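Local coordinates for protein adenosine kinase (Sinorhizobium meliloti, PDB 3UBO) that probably transfers phosphate from ATP to a hydroxyl of adenosine or a related sugar, as a pfkB-family kinase, and binds adenosine and ADP, at residues A[83-89]-A[108-114]; A[78-82]-A[143-149]; A[261-265]-A[296-301]; A[4-10]-A[151-156]. All blocks are in the same frame, centred on the assembly; numbering follows the deposited sequence.

Contact 1 of 4, residues A[83-89]-A[108-114]; sequences VADDQLG and LDGHPPT
Four hydrogen bonds join 83-89 to 108-114, three of them at T114, two of these to the D86 carboxylate. That carboxylate takes T114 with both oxygens, each through its syn lone pair: OD1 accepts from T114 OG1 at 2.6 Å, and OD2 accepts from T114 N at 2.8 Å (165°). OD1 also receives G89 N at 2.8 Å, nearly along its C-O axis. D86 CG stands between the backbone N and carbonyl carbon (chi1 57°), which brings the carboxylate back over the helix start. T114 OG1 in turn accepts from A84 N at 3.0 Å, while L108 N gives a backbone bond to V83 O. An alanine in place of D86 would probably leave G89 N and T114 N without their acceptor and the T114 hydroxyl without a mate for its proton.

Apolar contact is lighter: T114 CB lies 3.6 Å from L88 CB, and A84 CB is 4.0 Å from L108 CB. The one adverse charge pairing is D85 OD2 with D109 OD1, 3.8 Å apart between exposed side chains. Q87 of the second subunit packs on D86 and P113. The arrangement is that of an aspartate N-cap, here capping the start of helix 87-98 while gripping the loop that leads into strand 116-121.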
loop_
_atom_site.group_PDB
_atom_site.type_symbol
_atom_site.label_atom_id
_atom_site.label_comp_id
_atom_site.label_asym_id
_atom_site.label_seq_id
_atom_site.Cartn_x
_atom_site.Cartn_y
_atom_site.Cartn_z
ATOM N N VAL A 83 -1.375 9.081 -17.757
ATOM C CA VAL A 83 -2.373 8.420 -16.926
ATOM C C VAL A 83 -3.786 8.737 -17.406
ATOM O O VAL A 83 -4.018 9.761 -18.048
ATOM C CB VAL A 83 -2.240 8.832 -15.448
ATOM C CG1 VAL A 83 -0.896 8.383 -14.892
ATOM C CG2 VAL A 83 -2.409 10.337 -15.300
ATOM N N ALA A 84 -4.726 7.851 -17.092
ATOM C CA ALA A 84 -6.090 8.031 -17.485
ATOM C C ALA A 84 -6.870 8.789 -16.430
ATOM O O ALA A 84 -6.413 9.025 -15.334
ATOM C CB ALA A 84 -6.720 6.740 -17.842
ATOM N N ASP A 85 -8.034 9.263 -16.829
ATOM C CA ASP A 85 -8.921 10.076 -16.009
ATOM C C ASP A 85 -9.628 9.184 -14.950
ATOM O O ASP A 85 -10.695 9.520 -14.429
ATOM C CB ASP A 85 -9.948 10.725 -16.944
ATOM C CG ASP A 85 -10.919 11.666 -16.202
ATOM O OD1 ASP A 85 -10.638 11.912 -14.985
ATOM O OD2 ASP A 85 -11.926 12.168 -16.838
ATOM N N ASP A 86 -9.000 8.061 -14.597
ATOM C CA ASP A 86 -9.598 7.034 -13.706
ATOM C C ASP A 86 -9.058 7.037 -12.231
ATOM O O ASP A 86 -8.350 7.947 -11.803
ATOM C CB ASP A 86 -9.420 5.660 -14.359
ATOM C CG ASP A 86 -7.978 5.360 -14.651
ATOM O OD1 ASP A 86 -7.147 5.944 -13.898
ATOM O OD2 ASP A 86 -7.690 4.561 -15.595
ATOM N N GLN A 87 -9.440 6.018 -11.463
ATOM C CA GLN A 87 -9.226 6.002 -10.049
ATOM C C GLN A 87 -7.747 5.694 -9.769
ATOM O O GLN A 87 -7.161 6.152 -8.775
ATOM C CB GLN A 87 -10.149 4.983 -9.440
ATOM C CG GLN A 87 -11.311 5.621 -8.834
ATOM C CD GLN A 87 -12.367 4.614 -8.572
ATOM O OE1 GLN A 87 -12.255 3.470 -9.001
ATOM N NE2 GLN A 87 -13.401 5.008 -7.860
ATOM N N LEU A 88 -7.172 4.924 -10.686
ATOM C CA LEU A 88 -5.794 4.576 -10.587
ATOM C C LEU A 88 -4.943 5.825 -10.861
ATOM O O LEU A 88 -3.954 6.083 -10.136
ATOM C CB LEU A 88 -5.436 3.445 -11.557
ATOM C CG LEU A 88 -4.942 2.091 -10.967
ATOM C CD1 LEU A 88 -5.606 1.727 -9.612
ATOM C CD2 LEU A 88 -4.983 0.897 -11.930
ATOM N N GLY A 89 -5.342 6.613 -11.866
ATOM C CA GLY A 89 -4.598 7.786 -12.248
ATOM C C GLY A 89 -4.777 8.887 -11.223
ATOM O O GLY A 89 -3.896 9.717 -11.074
ATOM N N LEU A 108 -5.627 11.087 -19.891
ATOM C CA LEU A 108 -6.328 10.503 -21.030
ATOM C C LEU A 108 -7.844 10.742 -21.224
ATOM O O LEU A 108 -8.288 11.131 -22.366
ATOM C CB LEU A 108 -6.060 9.021 -21.085
ATOM C CG LEU A 108 -5.629 8.619 -22.487
ATOM C CD1 LEU A 108 -4.671 9.656 -23.025
ATOM C CD2 LEU A 108 -5.038 7.209 -22.600
ATOM N N ASP A 109 -8.695 10.521 -20.218
ATOM C CA ASP A 109 -10.182 10.542 -20.569
ATOM C C ASP A 109 -10.640 9.209 -21.185
ATOM O O ASP A 109 -10.736 9.078 -22.405
ATOM C CB ASP A 109 -10.579 11.665 -21.570
ATOM C CG ASP A 109 -10.495 13.083 -20.962
ATOM O OD1 ASP A 109 -9.851 13.260 -19.843
ATOM O OD2 ASP A 109 -11.106 14.004 -21.613
ATOM N N GLY A 110 -10.841 8.208 -20.334
ATOM C CA GLY A 110 -11.110 6.865 -20.813
ATOM C C GLY A 110 -9.888 6.096 -21.302
ATOM O O GLY A 110 -8.722 6.532 -21.116
ATOM N N HIS A 111 -10.184 4.969 -21.957
ATOM C CA HIS A 111 -9.218 3.919 -22.337
ATOM C C HIS A 111 -8.075 4.444 -23.212
ATOM O O HIS A 111 -8.285 5.340 -23.973
ATOM C CB HIS A 111 -9.964 2.726 -23.035
ATOM C CG HIS A 111 -10.809 1.887 -22.097
ATOM N ND1 HIS A 111 -11.860 2.412 -21.356
ATOM C CD2 HIS A 111 -10.755 0.560 -21.788
ATOM C CE1 HIS A 111 -12.400 1.445 -20.624
ATOM N NE2 HIS A 111 -11.749 0.314 -20.864
ATOM N N PRO A 112 -6.865 3.883 -23.075
ATOM C CA PRO A 112 -6.528 2.884 -22.026
ATOM C C PRO A 112 -6.644 3.378 -20.559
ATOM O O PRO A 112 -6.577 4.580 -20.276
ATOM C CB PRO A 112 -5.075 2.450 -22.365
ATOM C CG PRO A 112 -4.906 2.668 -23.790
ATOM C CD PRO A 112 -5.870 3.876 -24.168
ATOM N N PRO A 113 -6.811 2.447 -19.613
ATOM C CA PRO A 113 -6.808 2.968 -18.245
ATOM C C PRO A 113 -5.354 3.084 -17.797
ATOM O O PRO A 113 -4.433 2.659 -18.546
ATOM C CB PRO A 113 -7.541 1.886 -17.455
ATOM C CG PRO A 113 -7.698 0.723 -18.444
ATOM C CD PRO A 113 -6.793 0.986 -19.605
ATOM N N THR A 114 -5.182 3.685 -16.627
ATOM C CA THR A 114 -3.880 3.947 -16.074
ATOM C C THR A 114 -2.992 2.688 -16.059
ATOM O O THR A 114 -3.414 1.590 -15.700
ATOM C CB THR A 114 -4.090 4.584 -14.703
ATOM O OG1 THR A 114 -4.691 5.876 -14.880
ATOM C CG2 THR A 114 -2.826 4.690 -13.901
#

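Contact 2 of 4, residues A[78-82]-A[143-149]; sequences AYFGK and DVEDDVV
F80 projects from strand 77-80 of the central parallel sheet of this alpha/beta fold into a hollow made by 143-149, where the chain enters helix 146-150. With CG anti to the carbonyl carbon (chi1 -57°), the ring reaches across to the helix start. D143 O sits over one ring face, 3.9 Å above the plane and offset toward the rim, whereas V149 CG2 fills the edge 3.9 Å from F80 CE2. The N-cap residue E145 curls round the far end of the ring, its CB 3.7 Å from F80 CZ. V148 CG1 is the bump in the opposite sense: it enters the notch between A78 CB, at 3.9 Å, and F80 CE1, at 4.1 Å. An alanine in place of F80 would probably open a gap between strand and helix, with V148 and V149 losing the ring they lean on.

Polar links lie around the ring. K82 bends at chi2 and chi3 to bring NZ 3.4 Å from D143 OD1, a weak bond within a salt bridge. E145 OE1 is held by H102, on neighbouring strand 102-103. The other oxygen, E145 OE2, accepts from a water at 2.8 Å, and that water, lying in the plane at the F80 ring edge, also donates to Y79 O.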
loop_
_atom_site.group_PDB
_atom_site.type_symbol
_atom_site.label_atom_id
_atom_site.label_comp_id
_atom_site.label_asym_id
_atom_site.label_seq_id
_atom_site.Cartn_x
_atom_site.Cartn_y
_atom_site.Cartn_z
ATOM N N ALA A 78 9.991 17.637 -10.820
ATOM C CA ALA A 78 8.807 17.721 -11.691
ATOM C C ALA A 78 8.758 16.484 -12.581
ATOM O O ALA A 78 9.826 15.838 -12.874
ATOM C CB ALA A 78 8.805 19.005 -12.553
ATOM N N TYR A 79 7.528 16.145 -12.996
ATOM C CA TYR A 79 7.323 14.831 -13.622
ATOM C C TYR A 79 6.315 14.936 -14.733
ATOM O O TYR A 79 5.325 15.686 -14.633
ATOM C CB TYR A 79 6.963 13.686 -12.576
ATOM C CG TYR A 79 6.591 12.327 -13.244
ATOM C CD1 TYR A 79 7.582 11.490 -13.760
ATOM C CD2 TYR A 79 5.250 11.920 -13.380
ATOM C CE1 TYR A 79 7.287 10.329 -14.367
ATOM C CE2 TYR A 79 4.942 10.718 -13.973
ATOM C CZ TYR A 79 5.974 9.947 -14.475
ATOM O OH TYR A 79 5.688 8.777 -15.116
ATOM N N PHE A 80 6.605 14.222 -15.811
ATOM C CA PHE A 80 5.635 14.114 -16.887
ATOM C C PHE A 80 5.315 12.631 -17.068
ATOM O O PHE A 80 6.271 11.821 -17.279
ATOM C CB PHE A 80 6.185 14.608 -18.256
ATOM C CG PHE A 80 6.703 16.032 -18.281
ATOM C CD1 PHE A 80 6.230 17.002 -17.383
ATOM C CD2 PHE A 80 7.660 16.411 -19.263
ATOM C CE1 PHE A 80 6.677 18.339 -17.495
ATOM C CE2 PHE A 80 8.139 17.704 -19.348
ATOM C CZ PHE A 80 7.635 18.684 -18.498
ATOM N N GLY A 81 4.039 12.266 -16.993
ATOM C CA GLY A 81 3.630 10.883 -17.152
ATOM C C GLY A 81 2.290 10.754 -17.849
ATOM O O GLY A 81 1.555 11.732 -17.987
ATOM N N LYS A 82 1.970 9.542 -18.289
ATOM C CA LYS A 82 0.711 9.284 -18.977
ATOM C C LYS A 82 -0.242 8.477 -18.102
ATOM O O LYS A 82 0.043 7.333 -17.747
ATOM C CB LYS A 82 0.961 8.550 -20.296
ATOM C CG LYS A 82 0.377 9.248 -21.514
ATOM C CD LYS A 82 -0.695 10.249 -21.116
ATOM C CE LYS A 82 -0.556 11.546 -21.896
ATOM N NZ LYS A 82 -1.571 12.554 -21.481
ATOM N N ASP A 143 2.948 16.525 -24.632
ATOM C CA ASP A 143 2.936 16.447 -23.173
ATOM C C ASP A 143 4.192 17.041 -22.509
ATOM O O ASP A 143 4.291 17.058 -21.267
ATOM C CB ASP A 143 2.767 14.976 -22.754
ATOM C CG ASP A 143 1.347 14.453 -22.943
ATOM O OD1 ASP A 143 0.396 15.159 -22.492
ATOM O OD2 ASP A 143 1.235 13.320 -23.492
ATOM N N VAL A 144 5.154 17.478 -23.339
ATOM C CA VAL A 144 6.280 18.312 -22.894
ATOM C C VAL A 144 5.704 19.660 -22.406
ATOM O O VAL A 144 5.101 20.383 -23.188
ATOM C CB VAL A 144 7.395 18.488 -23.989
ATOM C CG1 VAL A 144 8.430 19.340 -23.467
ATOM C CG2 VAL A 144 8.021 17.123 -24.413
ATOM N N GLU A 145 5.746 19.929 -21.094
ATOM C CA GLU A 145 5.610 21.301 -20.595
ATOM C C GLU A 145 6.977 21.936 -20.890
ATOM O O GLU A 145 8.051 21.415 -20.497
ATOM C CB GLU A 145 5.262 21.413 -19.098
ATOM C CG GLU A 145 3.800 21.310 -18.717
ATOM C CD GLU A 145 3.597 20.690 -17.308
ATOM O OE1 GLU A 145 3.686 21.485 -16.329
ATOM O OE2 GLU A 145 3.345 19.427 -17.194
ATOM N N ASP A 146 6.923 23.047 -21.606
ATOM C CA ASP A 146 8.044 23.639 -22.318
ATOM C C ASP A 146 8.982 24.425 -21.368
ATOM O O ASP A 146 10.242 24.243 -21.309
ATOM C CB ASP A 146 7.373 24.589 -23.336
ATOM C CG ASP A 146 8.266 24.892 -24.497
ATOM O OD1 ASP A 146 9.499 24.765 -24.254
ATOM O OD2 ASP A 146 7.780 25.221 -25.616
ATOM N N ASP A 147 8.296 25.317 -20.648
ATOM C CA ASP A 147 8.862 26.207 -19.657
ATOM C C ASP A 147 9.554 25.338 -18.641
ATOM O O ASP A 147 10.748 25.539 -18.310
ATOM C CB ASP A 147 7.762 27.104 -19.018
ATOM C CG ASP A 147 6.501 26.322 -18.592
ATOM O OD1 ASP A 147 6.053 25.478 -19.381
ATOM O OD2 ASP A 147 5.959 26.538 -17.472
ATOM N N VAL A 148 8.813 24.330 -18.180
ATOM C CA VAL A 148 9.315 23.342 -17.220
ATOM C C VAL A 148 10.612 22.621 -17.661
ATOM O O VAL A 148 11.552 22.660 -16.910
ATOM C CB VAL A 148 8.142 22.439 -16.709
ATOM C CG1 VAL A 148 8.565 21.438 -15.598
ATOM C CG2 VAL A 148 6.970 23.367 -16.215
ATOM N N VAL A 149 10.728 22.030 -18.849
ATOM C CA VAL A 149 12.041 21.485 -19.235
ATOM C C VAL A 149 13.170 22.500 -19.106
ATOM O O VAL A 149 14.235 22.170 -18.563
ATOM C CB VAL A 149 12.051 20.911 -20.634
ATOM C CG1 VAL A 149 13.346 20.112 -20.974
ATOM C CG2 VAL A 149 10.782 20.124 -20.832
HETATM O O HOH W 1 4.071 17.978 -14.949
#

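Contact 3 of 4, residues A[261-265]-A[296-301]; sequences RVRVG and LEECSK
No ring takes part where 261-265 meets 296-301; among the flat groups, V264 CG2 lies 3.6 Å from the peptide oxygen E297 O. No hydrogen bond crosses either, so the evidence for the contact is the fit of aliphatic groups.

Two valines carry it. V264 straddles the helix surface with its branches spread: CG1, anti to the backbone N (chi1 176°), meets the aliphatic part of K301 at CG, 3.5 Å away, the two side chains crossing at about a right angle, while CB and CG2 bear on S300 CB. V262, two residues earlier, makes the same use of its fork one turn back along the helix. Its CG2 touches L296 CB at 3.5 Å, and its CG1 rests 3.7 Å from E297 CA.

The axes of strand 261-264 and helix 296-301 approach to 8.1 Å at an angle of 38°, consistent with alternate strand residues meeting successive helix turns. S300 also touches Y282, a residue of the ADP pocket. The arrangement is a two-stranded hairpin, 253-257 with 260-264, laid by one face on a helix beside the nucleotide site of a pfkB-type kinase.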
loop_
_atom_site.group_PDB
_atom_site.type_symbol
_atom_site.label_atom_id
_atom_site.label_comp_id
_atom_site.label_asym_id
_atom_site.label_seq_id
_atom_site.Cartn_x
_atom_site.Cartn_y
_atom_site.Cartn_z
ATOM N N ARG A 261 37.342 6.774 -11.529
ATOM C CA ARG A 261 36.326 5.783 -11.161
ATOM C C ARG A 261 36.060 5.856 -9.683
ATOM O O ARG A 261 36.793 5.200 -8.884
ATOM C CB ARG A 261 36.777 4.351 -11.482
ATOM C CG ARG A 261 37.343 4.112 -12.869
ATOM C CD ARG A 261 36.951 2.706 -13.341
ATOM N NE ARG A 261 36.968 2.501 -14.799
ATOM C CZ ARG A 261 36.535 3.366 -15.721
ATOM N NH1 ARG A 261 35.998 4.546 -15.399
ATOM N NH2 ARG A 261 36.638 3.032 -16.998
ATOM N N VAL A 262 35.044 6.639 -9.303
ATOM C CA VAL A 262 34.618 6.741 -7.894
ATOM C C VAL A 262 33.813 5.509 -7.417
ATOM O O VAL A 262 32.612 5.418 -7.698
ATOM C CB VAL A 262 33.766 8.011 -7.636
ATOM C CG1 VAL A 262 33.451 8.208 -6.120
ATOM C CG2 VAL A 262 34.449 9.229 -8.206
ATOM N N ARG A 263 34.466 4.584 -6.690
ATOM C CA ARG A 263 33.780 3.436 -6.042
ATOM C C ARG A 263 33.342 3.720 -4.603
ATOM O O ARG A 263 34.166 3.651 -3.732
ATOM C CB ARG A 263 34.694 2.212 -6.056
ATOM C CG ARG A 263 35.337 2.122 -7.380
ATOM C CD ARG A 263 36.079 0.869 -7.565
ATOM N NE ARG A 263 36.132 0.576 -8.990
ATOM C CZ ARG A 263 36.865 -0.388 -9.549
ATOM N NH1 ARG A 263 37.648 -1.180 -8.785
ATOM N NH2 ARG A 263 36.796 -0.568 -10.881
ATOM N N VAL A 264 32.081 4.062 -4.360
ATOM C CA VAL A 264 31.508 4.174 -3.026
ATOM C C VAL A 264 30.647 2.934 -2.703
ATOM O O VAL A 264 29.791 2.499 -3.502
ATOM C CB VAL A 264 30.663 5.471 -2.848
ATOM C CG1 VAL A 264 29.989 5.526 -1.468
ATOM C CG2 VAL A 264 31.502 6.737 -3.166
ATOM N N GLY A 265 30.848 2.367 -1.522
ATOM C CA GLY A 265 30.159 1.141 -1.145
ATOM C C GLY A 265 28.783 1.309 -0.511
ATOM O O GLY A 265 28.343 2.430 -0.194
ATOM N N LEU A 296 31.381 13.561 -6.777
ATOM C CA LEU A 296 30.932 12.230 -7.186
ATOM C C LEU A 296 30.915 11.309 -5.969
ATOM O O LEU A 296 30.039 10.440 -5.825
ATOM C CB LEU A 296 31.858 11.631 -8.247
ATOM C CG LEU A 296 31.875 12.426 -9.566
ATOM C CD1 LEU A 296 32.409 11.594 -10.749
ATOM C CD2 LEU A 296 30.485 12.977 -9.842
ATOM N N GLU A 297 31.907 11.503 -5.109
ATOM C CA GLU A 297 32.026 10.776 -3.879
ATOM C C GLU A 297 30.749 10.949 -3.035
ATOM O O GLU A 297 30.117 9.972 -2.662
ATOM C CB GLU A 297 33.265 11.290 -3.118
ATOM C CG GLU A 297 34.289 10.221 -2.737
ATOM C CD GLU A 297 34.131 9.717 -1.304
ATOM O OE1 GLU A 297 33.463 10.410 -0.490
ATOM O OE2 GLU A 297 34.692 8.638 -0.991
ATOM N N GLU A 298 30.369 12.184 -2.735
ATOM C CA GLU A 298 29.234 12.417 -1.858
ATOM C C GLU A 298 27.932 12.176 -2.626
ATOM O O GLU A 298 26.816 12.161 -2.074
ATOM C CB GLU A 298 29.276 13.843 -1.350
ATOM C CG GLU A 298 28.732 14.065 0.081
ATOM C CD GLU A 298 28.644 15.579 0.396
ATOM O OE1 GLU A 298 29.468 16.359 -0.208
ATOM O OE2 GLU A 298 27.747 15.994 1.205
ATOM N N CYS A 299 28.080 12.008 -3.928
ATOM C CA CYS A 299 26.937 11.704 -4.777
ATOM C C CYS A 299 26.683 10.199 -4.633
ATOM O O CYS A 299 25.587 9.814 -4.216
ATOM C CB CYS A 299 27.118 12.165 -6.258
ATOM S SG CYS A 299 26.456 13.830 -6.704
ATOM N N SER A 300 27.670 9.346 -4.931
ATOM C CA SER A 300 27.415 7.935 -4.810
ATOM C C SER A 300 26.834 7.696 -3.419
ATOM O O SER A 300 26.011 6.817 -3.225
ATOM C CB SER A 300 28.681 7.127 -4.975
ATOM O OG SER A 300 29.233 7.301 -6.233
ATOM N N LYS A 301 27.251 8.485 -2.443
ATOM C CA LYS A 301 26.865 8.174 -1.058
ATOM C C LYS A 301 25.373 8.413 -0.958
ATOM O O LYS A 301 24.629 7.576 -0.451
ATOM C CB LYS A 301 27.661 8.969 0.018
ATOM C CG LYS A 301 29.044 8.387 0.341
ATOM C CD LYS A 301 29.788 9.256 1.361
ATOM C CE LYS A 301 31.331 9.002 1.400
ATOM N NZ LYS A 301 31.934 7.805 2.218
#

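Contact 4 of 4, residues A[4-10]-A[151-156]; sequences AKYDVLT and QSKVTY
Two inner strands of the central parallel sheet of the alpha/beta fold meet here, V8, L9 and T10 pairing with V154, T155 and Y156. The axes of 8-10 and 154-156 approach to 4.6 Å at 21°. L9, the central residue of 8-10, bonds both ways: its N gives to V154 O at 3.0 Å (168°), and its O accepts from Y156 N. Further back V154 N gives to D7 O at 3.0 Å, nearly along the C=O axis, K153 N gives to Y6 O at 2.8 Å, and Y6 N gives to Q151 O, so the bonding continues past the corners at D7 and K153.

Side chains sort by face. On one, L9 and T155 lie side by side, with L9 CD2 3.4 Å from T155 OG1. On the other, T10 CG2 approaches the edge of the Y156 ring, 3.7 Å from CD2, and helix 62-73 packs against V8, T10 and Y156; T10 OG1 is hydrogen-bonded to A63 O. At the corner the extended K153 runs alongside D7, but NZ to OD1, at 3.8 Å, is a long salt bridge. R76 is the stronger partner of D7, and T291 O that of K153 NZ. The chemistry implies that backbone bonds set this pairing, while the D7 and K153 charges find their main partners separately, outside the two strands.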
loop_
_atom_site.group_PDB
_atom_site.type_symbol
_atom_site.label_atom_id
_atom_site.label_comp_id
_atom_site.label_asym_id
_atom_site.label_seq_id
_atom_site.Cartn_x
_atom_site.Cartn_y
_atom_site.Cartn_z
ATOM N N ALA A 4 16.698 28.899 -13.003
ATOM C CA ALA A 4 16.263 27.478 -12.786
ATOM C C ALA A 4 15.236 27.273 -11.657
ATOM O O ALA A 4 15.482 27.706 -10.524
ATOM C CB ALA A 4 17.480 26.459 -12.579
ATOM N N LYS A 5 14.108 26.596 -11.954
ATOM C CA LYS A 5 13.064 26.334 -10.925
ATOM C C LYS A 5 13.032 24.853 -10.343
ATOM O O LYS A 5 12.461 24.590 -9.269
ATOM C CB LYS A 5 11.704 26.796 -11.451
ATOM C CG LYS A 5 10.590 27.046 -10.435
ATOM C CD LYS A 5 9.313 27.354 -11.292
ATOM C CE LYS A 5 8.084 27.958 -10.494
ATOM N NZ LYS A 5 7.833 27.370 -9.099
ATOM N N TYR A 6 13.658 23.923 -11.072
ATOM C CA TYR A 6 13.713 22.523 -10.694
ATOM C C TYR A 6 15.147 22.048 -10.811
ATOM O O TYR A 6 15.869 22.385 -11.778
ATOM C CB TYR A 6 12.715 21.602 -11.499
ATOM C CG TYR A 6 11.267 22.102 -11.480
ATOM C CD1 TYR A 6 10.458 21.994 -10.327
ATOM C CD2 TYR A 6 10.726 22.768 -12.599
ATOM C CE1 TYR A 6 9.126 22.517 -10.306
ATOM C CE2 TYR A 6 9.436 23.299 -12.586
ATOM C CZ TYR A 6 8.625 23.174 -11.450
ATOM O OH TYR A 6 7.329 23.692 -11.496
ATOM N N ASP A 7 15.535 21.248 -9.813
ATOM C CA ASP A 7 16.774 20.471 -9.855
ATOM C C ASP A 7 16.565 19.322 -10.772
ATOM O O ASP A 7 17.328 19.144 -11.697
ATOM C CB ASP A 7 17.184 20.041 -8.434
ATOM C CG ASP A 7 17.218 21.226 -7.512
ATOM O OD1 ASP A 7 18.103 22.064 -7.814
ATOM O OD2 ASP A 7 16.327 21.393 -6.617
ATOM N N VAL A 8 15.510 18.545 -10.538
ATOM C CA VAL A 8 15.231 17.434 -11.464
ATOM C C VAL A 8 13.830 17.279 -12.024
ATOM O O VAL A 8 12.785 17.306 -11.283
ATOM C CB VAL A 8 15.585 16.053 -10.915
ATOM C CG1 VAL A 8 15.808 15.116 -12.106
ATOM C CG2 VAL A 8 16.824 16.125 -9.966
ATOM N N LEU A 9 13.849 17.076 -13.340
ATOM C CA LEU A 9 12.667 16.673 -14.085
ATOM C C LEU A 9 12.770 15.199 -14.574
ATOM O O LEU A 9 13.768 14.766 -15.221
ATOM C CB LEU A 9 12.425 17.625 -15.235
ATOM C CG LEU A 9 11.382 17.305 -16.322
ATOM C CD1 LEU A 9 9.946 17.431 -15.780
ATOM C CD2 LEU A 9 11.567 18.218 -17.531
ATOM N N THR A 10 11.740 14.426 -14.244
ATOM C CA THR A 10 11.707 13.064 -14.784
ATOM C C THR A 10 10.527 12.811 -15.721
ATOM O O THR A 10 9.420 13.361 -15.533
ATOM C CB THR A 10 11.863 11.931 -13.706
ATOM O OG1 THR A 10 10.595 11.697 -13.062
ATOM C CG2 THR A 10 12.919 12.326 -12.670
ATOM N N GLN A 151 13.457 25.212 -17.155
ATOM C CA GLN A 151 13.731 25.584 -15.771
ATOM C C GLN A 151 14.366 24.484 -14.875
ATOM O O GLN A 151 14.553 24.664 -13.616
ATOM C CB GLN A 151 12.427 26.050 -15.141
ATOM C CG GLN A 151 11.667 27.041 -16.003
ATOM C CD GLN A 151 10.288 27.348 -15.437
ATOM O OE1 GLN A 151 9.389 26.469 -15.430
ATOM N NE2 GLN A 151 10.108 28.597 -14.940
ATOM N N SER A 152 14.742 23.374 -15.520
ATOM C CA SER A 152 15.131 22.191 -14.769
ATOM C C SER A 152 16.544 21.785 -15.100
ATOM O O SER A 152 16.880 21.567 -16.292
ATOM C CB SER A 152 14.129 21.034 -14.995
ATOM O OG SER A 152 12.895 21.341 -14.374
ATOM N N LYS A 153 17.341 21.646 -14.027
ATOM C CA LYS A 153 18.784 21.465 -14.162
ATOM C C LYS A 153 19.098 20.183 -14.926
ATOM O O LYS A 153 19.744 20.190 -15.980
ATOM C CB LYS A 153 19.519 21.519 -12.799
ATOM C CG LYS A 153 19.350 22.840 -11.968
ATOM C CD LYS A 153 20.449 22.931 -10.861
ATOM C CE LYS A 153 20.055 23.776 -9.669
ATOM N NZ LYS A 153 21.256 23.999 -8.759
ATOM N N VAL A 154 18.638 19.071 -14.371
ATOM C CA VAL A 154 18.621 17.853 -15.139
ATOM C C VAL A 154 17.235 17.468 -15.661
ATOM O O VAL A 154 16.204 17.765 -15.035
ATOM C CB VAL A 154 19.217 16.745 -14.405
ATOM C CG1 VAL A 154 19.328 15.598 -15.350
ATOM C CG2 VAL A 154 20.612 17.161 -14.013
ATOM N N THR A 155 17.213 16.870 -16.843
ATOM C CA THR A 155 16.036 16.140 -17.293
ATOM C C THR A 155 16.413 14.626 -17.336
ATOM O O THR A 155 17.471 14.211 -17.884
ATOM C CB THR A 155 15.406 16.768 -18.624
ATOM O OG1 THR A 155 14.873 18.092 -18.369
ATOM C CG2 THR A 155 14.283 15.888 -19.227
ATOM N N TYR A 156 15.597 13.810 -16.669
ATOM C CA TYR A 156 15.888 12.384 -16.596
ATOM C C TYR A 156 14.688 11.568 -17.040
ATOM O O TYR A 156 13.537 11.938 -16.729
ATOM C CB TYR A 156 16.231 12.089 -15.188
ATOM C CG TYR A 156 16.408 10.643 -14.787
ATOM C CD1 TYR A 156 17.621 9.992 -14.984
ATOM C CD2 TYR A 156 15.389 9.952 -14.148
ATOM C CE1 TYR A 156 17.818 8.688 -14.578
ATOM C CE2 TYR A 156 15.585 8.623 -13.707
ATOM C CZ TYR A 156 16.805 7.985 -13.918
ATOM O OH TYR A 156 17.019 6.668 -13.483
#

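In the fold
From the N terminus, 4-10 opens contact 4, the widest loop, which closes only at 151-156. Within it 78-82 opens contact 2, and directly after it 83-89 opens contact 1. Contact 1 closes first, at 108-114, then contact 2 at 143-149, then contact 4: three loops nested in order, with none crossing. Contact 3 follows in series, from 261-265 to 296-301. Contacts 2 and 4 touch, since strands 77-80 and 6-11 are sheet neighbours; A78 O lies 2.7 Å from T10 N, probably hydrogen-bonded. Contact 1 joins the start of helix 87-98 to the loop before strand 116-121 and meets the second subunit, while contact 3 lies across the chain's centre from it, centres about 40 Å apart, near the ADP.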